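Local coordinates for DNA repair protein rad60 (Schizosaccharomyces pombe, PDB 3GOE) that is required for repair of DNA double-strand breaks by recombination between sister chromatids, and is represented here by its C-terminal SUMO-like domain, at residues A[8-13]-A[26-31]; A[13-18]-A[74-79]; A[18-23]-A[41-46]. One frame throughout, in Å; residues are numbered along the deposited sequence.

Contact 1: A[8-13]-A[26-31]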
ATOM      1  N   LYS A   8       1.263 -14.750  -3.344  1.00  9.13           N
ATOM      2  CA  LYS A   8       1.129 -13.902  -2.183  1.00  9.94           C
ATOM      3  C   LYS A   8       1.211 -12.446  -2.493  1.00  9.85           C
ATOM      4  O   LYS A   8       0.678 -11.676  -1.648  1.00 13.51           O
ATOM      5  CB  LYS A   8       2.232 -14.261  -1.119  1.00 12.14           C
ATOM      6  CG  LYS A   8       2.258 -15.721  -0.674  1.00 13.90           C
ATOM      7  CD  LYS A   8       0.936 -16.220  -0.146  1.00 15.25           C
ATOM      8  CE  LYS A   8       1.088 -17.565   0.600  1.00 18.00           C
ATOM      9  NZ  LYS A   8       1.374 -18.701  -0.383  1.00 14.42           N
ATOM     10  N   LEU A   9       1.913 -12.036  -3.526  1.00  9.67           N
ATOM     11  CA  LEU A   9       2.314 -10.636  -3.731  1.00 10.33           C
ATOM     12  C   LEU A   9       1.522  -9.965  -4.830  1.00 11.40           C
ATOM     13  O   LEU A   9       1.194 -10.575  -5.860  1.00 14.23           O
ATOM     14  CB  LEU A   9       3.810 -10.510  -4.111  1.00 10.58           C
ATOM     15  CG  LEU A   9       4.806 -11.018  -3.106  1.00 10.58           C
ATOM     16  CD1 LEU A   9       6.197 -10.689  -3.600  1.00 11.36           C
ATOM     17  CD2 LEU A   9       4.617 -10.477  -1.721  1.00 12.26           C
ATOM     18  N   ILE A  10       1.288  -8.670  -4.638  1.00 10.99           N
ATOM     19  CA  ILE A  10       0.946  -7.777  -5.759  1.00 11.81           C
ATOM     20  C   ILE A  10       1.971  -6.630  -5.761  1.00 11.54           C
ATOM     21  O   ILE A  10       2.516  -6.241  -4.729  1.00 13.24           O
ATOM     22  CB  ILE A  10      -0.491  -7.243  -5.701  1.00 12.47           C
ATOM     23  CG1 ILE A  10      -0.797  -6.384  -4.476  1.00 12.99           C
ATOM     24  CG2 ILE A  10      -1.503  -8.427  -5.875  1.00 13.50           C
ATOM     25  CD1 ILE A  10      -2.181  -5.774  -4.504  1.00 15.16           C
ATOM     26  N   THR A  11       2.205  -6.086  -6.954  1.00 11.57           N
ATOM     27  CA  THR A  11       3.043  -4.912  -7.110  1.00 11.65           C
ATOM     28  C   THR A  11       2.151  -3.666  -7.088  1.00 10.78           C
ATOM     29  O   THR A  11       1.161  -3.640  -7.822  1.00 12.40           O
ATOM     30  CB  THR A  11       3.896  -4.992  -8.383  1.00 13.47           C
ATOM     31  OG1 THR A  11       4.655  -6.185  -8.347  1.00 17.42           O
ATOM     32  CG2 THR A  11       4.850  -3.797  -8.493  1.00 15.78           C
ATOM     33  N   LEU A  12       2.521  -2.665  -6.324  1.00 11.09           N
ATOM     34  CA  LEU A  12       1.810  -1.397  -6.234  1.00 10.65           C
ATOM     35  C   LEU A  12       2.780  -0.261  -6.432  1.00 10.65           C
ATOM     36  O   LEU A  12       3.899  -0.290  -5.928  1.00 12.51           O
ATOM     37  CB  LEU A  12       1.102  -1.241  -4.883  1.00 11.44           C
ATOM     38  CG  LEU A  12      -0.005  -2.212  -4.590  1.00 11.83           C
ATOM     39  CD1 LEU A  12      -0.438  -2.077  -3.102  1.00 14.83           C
ATOM     40  CD2 LEU A  12      -1.212  -2.100  -5.524  1.00 13.24           C
ATOM     41  N   LEU A  13       2.324   0.790  -7.115  1.00 10.36           N
ATOM     42  CA  LEU A  13       3.048   2.032  -7.211  1.00  9.90           C
ATOM     43  C   LEU A  13       2.477   3.010  -6.198  1.00  9.46           C
ATOM     44  O   LEU A  13       1.297   3.340  -6.241  1.00 11.22           O
ATOM     45  CB  LEU A  13       2.949   2.601  -8.605  1.00 11.64           C
ATOM     46  CG  LEU A  13       3.534   3.991  -8.813  1.00 13.19           C
ATOM     47  CD1 LEU A  13       4.996   4.034  -8.519  1.00 13.66           C
ATOM     48  CD2 LEU A  13       3.225   4.423 -10.232  1.00 16.96           C
ATOM     49  N   ILE A  26       4.087  -6.358  -2.286  1.00 10.40           N
ATOM     50  CA  ILE A  26       3.754  -6.668  -0.917  0.50 11.65           C
ATOM     51  C   ILE A  26       2.679  -7.773  -0.830  1.00  9.65           C
ATOM     52  O   ILE A  26       1.900  -8.020  -1.741  1.00  9.88           O
ATOM     53  CB  ILE A  26       3.276  -5.578   0.054  0.50 12.15           C
ATOM     54  CG1 ILE A  26       1.926  -5.037  -0.402  0.50 16.46           C
ATOM     55  CG2 ILE A  26       4.380  -4.562   0.287  0.50 14.40           C
ATOM     56  CD1 ILE A  26       1.165  -4.523   0.816  0.50 25.27           C
ATOM     57  N   PRO A  27       2.724  -8.505   0.263  1.00  9.21           N
ATOM     58  CA  PRO A  27       1.723  -9.572   0.470  1.00  9.34           C
ATOM     59  C   PRO A  27       0.328  -9.026   0.624  1.00  8.76           C
ATOM     60  O   PRO A  27       0.095  -8.064   1.338  1.00 10.07           O
ATOM     61  CB  PRO A  27       2.206 -10.240   1.767  1.00 11.39           C
ATOM     62  CG  PRO A  27       3.666  -9.924   1.838  1.00 12.63           C
ATOM     63  CD  PRO A  27       3.774  -8.563   1.306  1.00 11.14           C
ATOM     64  N   VAL A  28      -0.619  -9.696  -0.018  1.00  9.30           N
ATOM     65  CA  VAL A  28      -2.004  -9.236   0.063  1.00  9.91           C
ATOM     66  C   VAL A  28      -2.642  -9.505   1.406  1.00  9.43           C
ATOM     67  O   VAL A  28      -3.670  -8.936   1.733  1.00 10.81           O
ATOM     68  CB  VAL A  28      -2.843  -9.864  -1.076  1.00 12.15           C
ATOM     69  CG1 VAL A  28      -2.325  -9.404  -2.432  1.00 14.74           C
ATOM     70  CG2 VAL A  28      -2.920 -11.377  -0.960  1.00 14.31           C
ATOM     71  N   ASP A  29      -2.008 -10.290   2.280  1.00  9.83           N
ATOM     72  CA  ASP A  29      -2.451 -10.423   3.648  1.00 11.33           C
ATOM     73  C   ASP A  29      -1.895  -9.321   4.573  1.00 10.45           C
ATOM     74  O   ASP A  29      -2.328  -9.263   5.736  1.00 13.07           O
ATOM     75  CB  ASP A  29      -2.214 -11.846   4.158  1.00 16.31           C
ATOM     76  CG  ASP A  29      -0.813 -12.158   4.530  1.00 20.45           C
ATOM     77  OD1 ASP A  29       0.100 -11.361   4.262  1.00 31.35           O
ATOM     78  OD2 ASP A  29      -0.646 -13.280   5.133  1.00 29.51           O
ATOM     79  N   PHE A  30      -1.013  -8.451   4.101  1.00 10.17           N
ATOM     80  CA  PHE A  30      -0.683  -7.287   4.883  1.00  9.85           C
ATOM     81  C   PHE A  30      -1.912  -6.393   4.993  1.00  8.09           C
ATOM     82  O   PHE A  30      -2.683  -6.311   4.053  1.00  9.75           O
ATOM     83  CB  PHE A  30       0.462  -6.493   4.219  1.00 11.65           C
ATOM     84  CG  PHE A  30       1.880  -6.914   4.428  1.00 14.38           C
ATOM     85  CD1 PHE A  30       2.154  -8.175   4.921  1.00 16.92           C
ATOM     86  CD2 PHE A  30       2.919  -6.043   4.132  1.00 19.07           C
ATOM     87  CE1 PHE A  30       3.512  -8.598   5.078  1.00 21.93           C
ATOM     88  CE2 PHE A  30       4.246  -6.437   4.247  1.00 23.11           C
ATOM     89  CZ  PHE A  30       4.481  -7.701   4.750  1.00 24.90           C
ATOM     90  N   THR A  31      -1.991  -5.654   6.071  1.00  7.49           N
ATOM     91  CA  THR A  31      -2.935  -4.563   6.119  1.00  7.51           C
ATOM     92  C   THR A  31      -2.422  -3.336   5.370  1.00  6.96           C
ATOM     93  O   THR A  31      -1.262  -3.211   5.025  1.00  7.40           O
ATOM     94  CB  THR A  31      -3.275  -4.181   7.586  1.00  7.72           C
ATOM     95  OG1 THR A  31      -2.101  -3.789   8.198  1.00  8.31           O
ATOM     96  CG2 THR A  31      -3.956  -5.301   8.297  1.00  8.80           C
TER
HETATM   97  O   HOH W   1      -0.225 -12.672   1.162  1.00 17.63           O
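Lys8 O is gripped from several sides. Val28 N donates to it at 2.9 Å and lies nearly in line with the carbonyl, with a C=O...N angle of 172°. Water 1 donates to the same oxygen and accepts from Asp29 N. The CA-H of Pro27 makes a further contact, with CA 3.2 Å from Lys8 O. This is the open end of the N-terminal beta hairpin of a ubiquitin-like beta-grasp domain, formed by strands 9-16 and 22-27. Ile10 and Ile26 are an antiparallel hydrogen-bonded pair. Ile10 N donates to Ile26 O, and Ile26 N returns a bond of 2.9 Å to Ile10 O. Leu9 and Pro27 form the next, non-hydrogen-bonded pair, and their side chains diverge. Even so, Leu9 CD2 turns toward the Ile26-Pro27 peptide bond and comes to 3.4 Å from Pro27 N.

A second apolar contact joins Ile10 of the strand to Val28, just past the end of the other. The two side chains cross at about a right angle, with Ile10 CG2 3.7 Å from Val28 CG1. Ile10 CG1 takes the crowded position between the backbone N and the carbonyl carbon (chi1 62°), which leaves CG2 anti to that carbon. Val66 packs on both Ile10 and Ile26. An alanine at Ile10 would probably leave Val28 CG1 without the branch that packs on it and open a gap beside Val66. From Pro27 to Phe30 the chain makes a type I turn, closed by Phe30 N to Pro27 O. Within the turn, Pro27 CD sits 3.5 Å above the plane of the Phe30 ring, over its centre.

Contact 2: A[13-18]-A[74-79]. With CA (calcium ion), chain B.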
ATOM      1  N   LEU A  13       2.324   0.790  -7.115  1.00 10.36           N
ATOM      2  CA  LEU A  13       3.048   2.032  -7.211  1.00  9.90           C
ATOM      3  C   LEU A  13       2.477   3.010  -6.198  1.00  9.46           C
ATOM      4  O   LEU A  13       1.297   3.340  -6.241  1.00 11.22           O
ATOM      5  CB  LEU A  13       2.949   2.601  -8.605  1.00 11.64           C
ATOM      6  CG  LEU A  13       3.534   3.991  -8.813  1.00 13.19           C
ATOM      7  CD1 LEU A  13       4.996   4.034  -8.519  1.00 13.66           C
ATOM      8  CD2 LEU A  13       3.225   4.423 -10.232  1.00 16.96           C
ATOM      9  N   LEU A  14       3.319   3.449  -5.274  1.00  9.77           N
ATOM     10  CA  LEU A  14       2.956   4.463  -4.258  1.00  9.67           C
ATOM     11  C   LEU A  14       3.583   5.793  -4.682  1.00  9.74           C
ATOM     12  O   LEU A  14       4.791   5.952  -4.665  1.00 11.90           O
ATOM     13  CB  LEU A  14       3.411   4.056  -2.873  1.00  9.60           C
ATOM     14  CG  LEU A  14       2.446   3.164  -2.097  1.00 11.82           C
ATOM     15  CD1 LEU A  14       2.113   1.892  -2.849  1.00 15.40           C
ATOM     16  CD2 LEU A  14       2.911   2.893  -0.701  1.00 11.95           C
ATOM     17  N   ARG A  15       2.749   6.723  -5.075  1.00 10.90           N
ATOM     18  CA  ARG A  15       3.130   8.056  -5.483  1.00 11.99           C
ATOM     19  C   ARG A  15       2.975   8.999  -4.283  1.00 11.12           C
ATOM     20  O   ARG A  15       1.994   8.904  -3.559  1.00 14.26           O
ATOM     21  CB  ARG A  15       2.252   8.588  -6.620  1.00 14.85           C
ATOM     22  CG  ARG A  15       2.147   7.825  -7.911  1.00 15.31           C
ATOM     23  CD  ARG A  15       1.173   8.449  -8.932  1.00 17.42           C
ATOM     24  NE  ARG A  15       1.116   7.771 -10.219  1.00 17.68           N
ATOM     25  CZ  ARG A  15       1.892   8.021 -11.255  1.00 18.69           C
ATOM     26  NH1 ARG A  15       1.749   7.357 -12.388  1.00 19.58           N
ATOM     27  NH2 ARG A  15       2.873   8.977 -11.190  1.00 20.78           N
ATOM     28  N   SER A  16       3.901   9.899  -4.100  1.00 11.35           N
ATOM     29  CA  SER A  16       3.830  10.809  -2.987  1.00 12.11           C
ATOM     30  C   SER A  16       4.265  12.214  -3.425  1.00 13.04           C
ATOM     31  O   SER A  16       5.346  12.314  -4.036  1.00 13.84           O
ATOM     32  CB  SER A  16       4.706  10.326  -1.857  1.00 13.72           C
ATOM     33  OG  SER A  16       4.559  11.275  -0.795  1.00 16.14           O
ATOM     34  N   SER A  17       3.485  13.233  -3.140  1.00 18.82           N
ATOM     35  CA  SER A  17       3.869  14.574  -3.566  1.00 21.69           C
ATOM     36  C   SER A  17       4.949  15.152  -2.674  1.00 24.01           C
ATOM     37  O   SER A  17       5.664  16.089  -3.076  1.00 36.12           O
ATOM     38  CB  SER A  17       2.578  15.435  -3.578  1.00 28.21           C
ATOM     39  OG  SER A  17       2.236  15.788  -2.266  1.00 35.97           O
ATOM     40  N   LYS A  18       5.118  14.650  -1.454  1.00 21.41           N
ATOM     41  CA  LYS A  18       6.082  15.136  -0.507  1.00 23.60           C
ATOM     42  C   LYS A  18       7.173  14.135  -0.178  1.00 27.17           C
ATOM     43  O   LYS A  18       7.983  14.370   0.709  1.00 30.86           O
ATOM     44  CB  LYS A  18       5.384  15.528   0.783  1.00 23.75           C
ATOM     45  CG  LYS A  18       4.416  16.687   0.766  1.00 31.46           C
ATOM     46  CD  LYS A  18       3.992  17.022   2.187  1.00 35.87           C
ATOM     47  CE  LYS A  18       3.069  18.201   2.277  1.00 45.47           C
ATOM     48  NZ  LYS A  18       2.630  18.453   3.693  1.00 65.94           N
ATOM     49  N   GLU A  74      -0.403  -4.050 -10.005  1.00 12.50           N
ATOM     50  CA  GLU A  74      -0.010  -2.916 -10.817  1.00 14.15           C
ATOM     51  C   GLU A  74      -0.898  -1.691 -10.598  1.00 14.78           C
ATOM     52  O   GLU A  74      -0.772  -0.724 -11.343  1.00 19.39           O
ATOM     53  CB  GLU A  74       0.164  -3.284 -12.310  1.00 19.78           C
ATOM     54  CG  GLU A  74       1.280  -4.294 -12.507  1.00 25.45           C
ATOM     55  CD  GLU A  74       2.729  -3.943 -12.418  1.00 31.44           C
ATOM     56  OE1 GLU A  74       3.098  -2.769 -12.150  1.00 31.42           O
ATOM     57  OE2 GLU A  74       3.623  -4.841 -12.619  1.00 45.19           O
ATOM     58  N   ASP A  75      -1.765  -1.659  -9.576  1.00 12.88           N
ATOM     59  CA  ASP A  75      -2.477  -0.498  -9.225  1.00 13.20           C
ATOM     60  C   ASP A  75      -1.553   0.567  -8.601  1.00 12.55           C
ATOM     61  O   ASP A  75      -0.426   0.259  -8.195  1.00 13.41           O
ATOM     62  CB  ASP A  75      -3.658  -0.769  -8.306  1.00 14.35           C
ATOM     63  CG  ASP A  75      -4.883  -1.229  -9.040  1.00 16.28           C
ATOM     64  OD1 ASP A  75      -5.050  -0.974 -10.252  1.00 26.31           O
ATOM     65  OD2 ASP A  75      -5.777  -1.865  -8.389  1.00 18.08           O
ATOM     66  N   GLN A  76      -2.082   1.790  -8.590  1.00 12.96           N
ATOM     67  CA  GLN A  76      -1.352   2.897  -8.042  1.00 12.07           C
ATOM     68  C   GLN A  76      -2.188   3.578  -6.961  1.00 10.90           C
ATOM     69  O   GLN A  76      -3.392   3.616  -7.067  1.00 12.65           O
ATOM     70  CB  GLN A  76      -0.901   3.898  -9.090  1.00 15.32           C
ATOM     71  CG  GLN A  76      -1.991   4.445  -9.928  1.00 16.36           C
ATOM     72  CD  GLN A  76      -1.358   5.040 -11.194  1.00 20.89           C
ATOM     73  OE1 GLN A  76      -0.413   5.806 -11.125  1.00 24.72           O
ATOM     74  NE2 GLN A  76      -1.924   4.726 -12.383  1.00 24.36           N
ATOM     75  N   VAL A  77      -1.486   4.040  -5.937  1.00 10.62           N
ATOM     76  CA  VAL A  77      -2.098   4.746  -4.821  1.00 10.83           C
ATOM     77  C   VAL A  77      -1.271   6.002  -4.527  1.00 10.57           C
ATOM     78  O   VAL A  77      -0.109   6.126  -4.875  1.00 13.16           O
ATOM     79  CB  VAL A  77      -2.222   3.903  -3.545  1.00 14.08           C
ATOM     80  CG1 VAL A  77      -3.067   2.659  -3.782  1.00 16.92           C
ATOM     81  CG2 VAL A  77      -0.825   3.589  -3.124  1.00 20.65           C
ATOM     82  N   SER A  78      -1.923   6.952  -3.855  1.00 10.77           N
ATOM     83  CA  SER A  78      -1.291   8.170  -3.400  1.00 11.40           C
ATOM     84  C   SER A  78      -1.023   8.123  -1.891  1.00 10.34           C
ATOM     85  O   SER A  78      -1.919   7.798  -1.131  1.00 12.11           O
ATOM     86  CB  SER A  78      -2.139   9.372  -3.717  1.00 16.08           C
ATOM     87  OG  SER A  78      -2.293   9.581  -5.096  1.00 24.42           O
ATOM     88  N   VAL A  79       0.184   8.449  -1.490  1.00 11.46           N
ATOM     89  CA  VAL A  79       0.539   8.601  -0.106  1.00 10.46           C
ATOM     90  C   VAL A  79       0.311  10.046   0.314  1.00 11.89           C
ATOM     91  O   VAL A  79       0.916  10.943  -0.318  1.00 14.84           O
ATOM     92  CB  VAL A  79       2.019   8.234   0.110  1.00 12.24           C
ATOM     93  CG1 VAL A  79       2.351   8.353   1.594  1.00 15.03           C
ATOM     94  CG2 VAL A  79       2.326   6.882  -0.466  1.00 13.54           C
TER
HETATM   95 CA    CA B  82       7.237  11.916  -5.268  1.00 18.59          CA
HETATM   96  O   HOH W   2       2.512  13.432   0.173  1.00 27.75           O
HETATM   97  O   HOH W   3       0.628  12.405  -2.533  1.00 21.81           O
HETATM   98  O   HOH W   4       8.402  13.585  -4.544  1.00 31.27           O
HETATM   99  O   HOH W   5       6.130  12.459  -6.545  1.00 19.26           O
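Arg15 holds Gln76 side-on, with two nitrogens meeting one oxygen. NE donates to Gln76 OE1 at 2.6 Å, and NH1 reaches the same OE1 at 2.9 Å in a more bent bond. Both bonds lie in the guanidinium plane and in the plane of the amide carbonyl. The two flat groups are nearly coplanar, 23° apart. The arginine chain is extended from CG to NE, which carries NE out to the amide. The Gln76 chain is extended beyond CG (chi2 -161°), placing CD near Arg15. Leu13 CD2 lies 3.7 Å above one guanidinium face, toward its rim. Leu13 and Gln76 run side by side on this same face of the sheet.

Leu14, Val77 and Val79 lie on the other face, where Tyr39 of helix 32-43 packs on Leu14 and Val79. Here the packing is tight, with Leu14 CD1 only 3.4 Å from Val77 CG2. Leu14 CG, set beside the backbone N (chi1 -86°), comes 3.5 Å from Val77 CG2. Val79 CG2 meets Leu14 CB at 3.9 Å.

The backbones bond in parallel register. Val77 N and Val79 N donate to Leu13 O and Arg15 O, while Leu13 N and Arg15 N donate to Asp75 O and Val77 O. Just beyond the Arg15-Ser78 pair, Ser16 O binds the calcium ion at 2.3 Å. This parallel pairing of the first and last strands, at the centre of the mixed sheet, is typical of the ubiquitin-like beta-grasp fold.

Contact 3: A[18-23]-A[41-46]. With CA (calcium ion), chain B.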
ATOM      1  N   LYS A  18       5.118  14.650  -1.454  1.00 21.41           N
ATOM      2  CA  LYS A  18       6.082  15.136  -0.507  1.00 23.60           C
ATOM      3  C   LYS A  18       7.173  14.135  -0.178  1.00 27.17           C
ATOM      4  O   LYS A  18       7.983  14.370   0.709  1.00 30.86           O
ATOM      5  CB  LYS A  18       5.384  15.528   0.783  1.00 23.75           C
ATOM      6  CG  LYS A  18       4.416  16.687   0.766  1.00 31.46           C
ATOM      7  CD  LYS A  18       3.992  17.022   2.187  1.00 35.87           C
ATOM      8  CE  LYS A  18       3.069  18.201   2.277  1.00 45.47           C
ATOM      9  NZ  LYS A  18       2.630  18.453   3.693  1.00 65.94           N
ATOM     10  N   SER A  19       7.226  12.979  -0.802  1.00 25.73           N
ATOM     11  CA  SER A  19       8.290  12.009  -0.499  1.00 22.69           C
ATOM     12  C   SER A  19       8.504  11.135  -1.756  1.00 21.16           C
ATOM     13  O   SER A  19       7.843  11.312  -2.759  1.00 23.16           O
ATOM     14  CB  SER A  19       7.997  11.181   0.738  1.00 22.56           C
ATOM     15  OG  SER A  19       6.749  10.485   0.665  1.00 19.03           O
ATOM     16  N   GLU A  20       9.488  10.243  -1.627  1.00 18.74           N
ATOM     17  CA  GLU A  20       9.970   9.419  -2.749  1.00 18.87           C
ATOM     18  C   GLU A  20       8.880   8.463  -3.182  1.00 16.57           C
ATOM     19  O   GLU A  20       8.302   7.751  -2.375  1.00 17.94           O
ATOM     20  CB  GLU A  20      11.220   8.606  -2.404  1.00 18.15           C
ATOM     21  CG  GLU A  20      11.812   7.683  -3.484  1.00 28.02           C
ATOM     22  CD  GLU A  20      12.965   6.779  -3.094  1.00 30.90           C
ATOM     23  OE1 GLU A  20      13.298   6.686  -1.876  1.00 34.71           O
ATOM     24  OE2 GLU A  20      13.682   6.105  -3.918  1.00 34.38           O
ATOM     25  N   ASP A  21       8.596   8.449  -4.463  1.00 13.91           N
ATOM     26  CA  ASP A  21       7.660   7.477  -4.980  1.00 12.98           C
ATOM     27  C   ASP A  21       8.322   6.131  -4.845  1.00 14.15           C
ATOM     28  O   ASP A  21       9.567   6.095  -4.782  1.00 20.07           O
ATOM     29  CB  ASP A  21       7.345   7.795  -6.439  1.00 12.44           C
ATOM     30  CG  ASP A  21       6.646   9.108  -6.658  1.00 11.87           C
ATOM     31  OD1 ASP A  21       6.304   9.832  -5.710  1.00 12.47           O
ATOM     32  OD2 ASP A  21       6.470   9.385  -7.856  1.00 16.91           O
ATOM     33  N   LEU A  22       7.533   5.073  -4.763  1.00 13.16           N
ATOM     34  CA  LEU A  22       8.085   3.745  -4.574  1.00 13.22           C
ATOM     35  C   LEU A  22       7.192   2.689  -5.221  1.00 11.42           C
ATOM     36  O   LEU A  22       6.018   2.668  -4.952  1.00 10.60           O
ATOM     37  CB  LEU A  22       8.221   3.489  -3.080  1.00 14.41           C
ATOM     38  CG  LEU A  22       8.860   2.154  -2.699  1.00 17.43           C
ATOM     39  CD1 LEU A  22      10.323   2.166  -3.070  1.00 27.91           C
ATOM     40  CD2 LEU A  22       8.678   1.795  -1.218  1.00 24.70           C
ATOM     41  N   ARG A  23       7.778   1.781  -5.932  1.00 13.69           N
ATOM     42  CA  ARG A  23       7.106   0.619  -6.411  1.00 15.36           C
ATOM     43  C   ARG A  23       7.433  -0.577  -5.411  1.00 14.93           C
ATOM     44  O   ARG A  23       8.589  -0.833  -5.170  1.00 18.92           O
ATOM     45  CB  ARG A  23       7.538   0.545  -7.861  1.00 25.04           C
ATOM     46  CG  ARG A  23       6.557  -0.139  -8.738  1.00 31.08           C
ATOM     47  CD  ARG A  23       7.362  -0.331 -10.075  1.00 28.47           C
ATOM     48  NE  ARG A  23       6.914   0.769 -10.862  1.00 26.28           N
ATOM     49  CZ  ARG A  23       5.673   0.670 -11.343  1.00 26.05           C
ATOM     50  NH1 ARG A  23       4.919  -0.406 -11.148  1.00 25.24           N
ATOM     51  NH2 ARG A  23       5.240   1.660 -12.027  1.00 30.87           N
ATOM     52  N   THR A  41       9.707   2.451   5.916  1.00  7.90           N
ATOM     53  CA  THR A  41      11.059   1.927   6.108  1.00  8.63           C
ATOM     54  C   THR A  41      11.809   1.888   4.771  1.00  9.24           C
ATOM     55  O   THR A  41      13.060   2.062   4.796  1.00 11.93           O
ATOM     56  CB  THR A  41      11.103   0.577   6.805  1.00  9.26           C
ATOM     57  OG1 THR A  41      10.345  -0.428   6.148  1.00 10.30           O
ATOM     58  CG2 THR A  41      10.627   0.633   8.251  1.00 11.12           C
ATOM     59  N   GLU A  42      11.170   1.692   3.667  1.00  8.78           N
ATOM     60  CA  GLU A  42      11.868   1.630   2.382  1.00  9.56           C
ATOM     61  C   GLU A  42      12.364   2.993   1.959  1.00  9.88           C
ATOM     62  O   GLU A  42      13.465   3.118   1.411  1.00 13.40           O
ATOM     63  CB  GLU A  42      10.949   1.037   1.306  1.00 10.65           C
ATOM     64  CG  GLU A  42      10.694  -0.436   1.438  1.00 12.97           C
ATOM     65  CD  GLU A  42      11.936  -1.223   1.154  1.00 19.67           C
ATOM     66  OE1 GLU A  42      12.602  -0.940   0.164  1.00 36.54           O
ATOM     67  OE2 GLU A  42      12.333  -2.094   1.901  1.00 32.59           O
ATOM     68  N   VAL A  43      11.602   4.052   2.197  1.00  9.60           N
ATOM     69  CA  VAL A  43      12.035   5.389   1.790  1.00 10.12           C
ATOM     70  C   VAL A  43      12.661   6.159   2.944  1.00 11.15           C
ATOM     71  O   VAL A  43      13.120   7.289   2.768  1.00 13.78           O
ATOM     72  CB  VAL A  43      10.903   6.190   1.132  1.00 11.29           C
ATOM     73  CG1 VAL A  43      10.299   5.483  -0.109  1.00 12.92           C
ATOM     74  CG2 VAL A  43       9.816   6.600   2.073  1.00 11.34           C
ATOM     75  N   LYS A  44      12.684   5.597   4.120  1.00  9.96           N
ATOM     76  CA  LYS A  44      13.365   6.104   5.330  1.00 10.68           C
ATOM     77  C   LYS A  44      12.715   7.367   5.869  1.00  9.75           C
ATOM     78  O   LYS A  44      13.389   8.269   6.388  1.00 11.62           O
ATOM     79  CB  LYS A  44      14.872   6.285   5.109  1.00 15.51           C
ATOM     80  CG  LYS A  44      15.533   4.918   4.691  1.00 20.33           C
ATOM     81  CD  LYS A  44      17.057   5.002   4.682  1.00 30.90           C
ATOM     82  CE  LYS A  44      17.680   3.651   4.224  1.00 38.84           C
ATOM     83  NZ  LYS A  44      16.703   2.559   4.480  1.00 53.42           N
ATOM     84  N   ILE A  45      11.395   7.411   5.855  1.00 10.41           N
ATOM     85  CA  ILE A  45      10.635   8.445   6.556  1.00 10.20           C
ATOM     86  C   ILE A  45      10.026   7.856   7.793  1.00  9.44           C
ATOM     87  O   ILE A  45       9.835   6.618   7.907  1.00 10.32           O
ATOM     88  CB  ILE A  45       9.594   9.142   5.689  1.00 10.55           C
ATOM     89  CG1 ILE A  45       8.412   8.276   5.322  1.00 10.79           C
ATOM     90  CG2 ILE A  45      10.270   9.758   4.460  1.00 13.33           C
ATOM     91  CD1 ILE A  45       7.275   8.968   4.615  1.00 15.37           C
ATOM     92  N   SER A  46       9.651   8.693   8.760  1.00  9.50           N
ATOM     93  CA  SER A  46       9.107   8.186   9.987  1.00 10.21           C
ATOM     94  C   SER A  46       7.628   7.795   9.854  1.00  9.86           C
ATOM     95  O   SER A  46       6.803   8.595   9.438  1.00 13.01           O
ATOM     96  CB  SER A  46       9.221   9.208  11.108  1.00 11.35           C
ATOM     97  OG  SER A  46      10.527   9.445  11.444  1.00 13.62           O
TER
HETATM   98 CA    CA B  82       7.237  11.916  -5.268  1.00 18.59          CA
HETATM   99  O   HOH W   6      13.444   8.598   0.233  1.00 27.54           O
HETATM  100  O   HOH W   4       8.402  13.585  -4.544  1.00 31.27           O
HETATM  101  O   HOH W   5       6.130  12.459  -6.545  1.00 19.26           O
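Val43, Leu22 and Glu20 carry this contact, which sets the last turn of helix 32-43 against the chain entering strand 22-27. The two touching parts run nearly antiparallel, 169° apart. Val43 presents one branch, CG1, which stands anti to the carbonyl carbon. It lies 4.1 Å from Leu22 CB and also approaches the backbone oxygen of Glu20. The carboxylate of Glu20 comes over the same methyl, with OE1 3.7 Å from Val43 CG1. The side chains of Glu20 and Val43 lie alongside with their ends pointing opposite ways. Glu20 CG stands anti to the backbone N (chi1 179°) and the chain is extended beyond it, which carries the carboxylate past the valine.

Leu22 crosses Glu42 at about a right angle. Its CD2 methyl touches the aliphatic base of that side chain, 3.5 Å from Glu42 CB. Leu22 also rests on Tyr39, one turn back along the helix. The Tyr39 hydroxyl is hydrogen-bonded to Ser19 OG and Glu20 O, so the helix holds the loop by polar bonds as well.

The opposite side of the loop faces the calcium ion. Asp21 OD1 binds the metal at 2.3 Å, joined by Ser19 O and by Ser16 O from strand 9-16.

Water 6 bridges the two segments, donating to Glu20 OE1 at 2.9 Å and to Val43 O. A carboxylate beside a carbonyl at the C-terminal end of a helix is likely to be unfavourable. One water giving a hydrogen to each probably eases that repulsion.

How the contacts relate
All three contacts lie in one beta-grasp domain. Contacts 1 and 2 share strand 9-16, and contacts 1 and 3 share strand 22-27. The centres of contacts 1 and 2 are about 14 Å apart, and both include Leu13. Along the chain contact 1 crosses both of the others, while contact 3 is nested inside the loop closed by contact 2. Contact 3 adds the end of helix 32-43; its centre is about 10 Å from that of contact 2 and about 16 Å from that of contact 1. The calcium ion joins contacts 2 and 3, where Ser16 N also probably bonds to Asp21 OD1. Together they tie hairpin, last strand and helix into the SUMO-like fold.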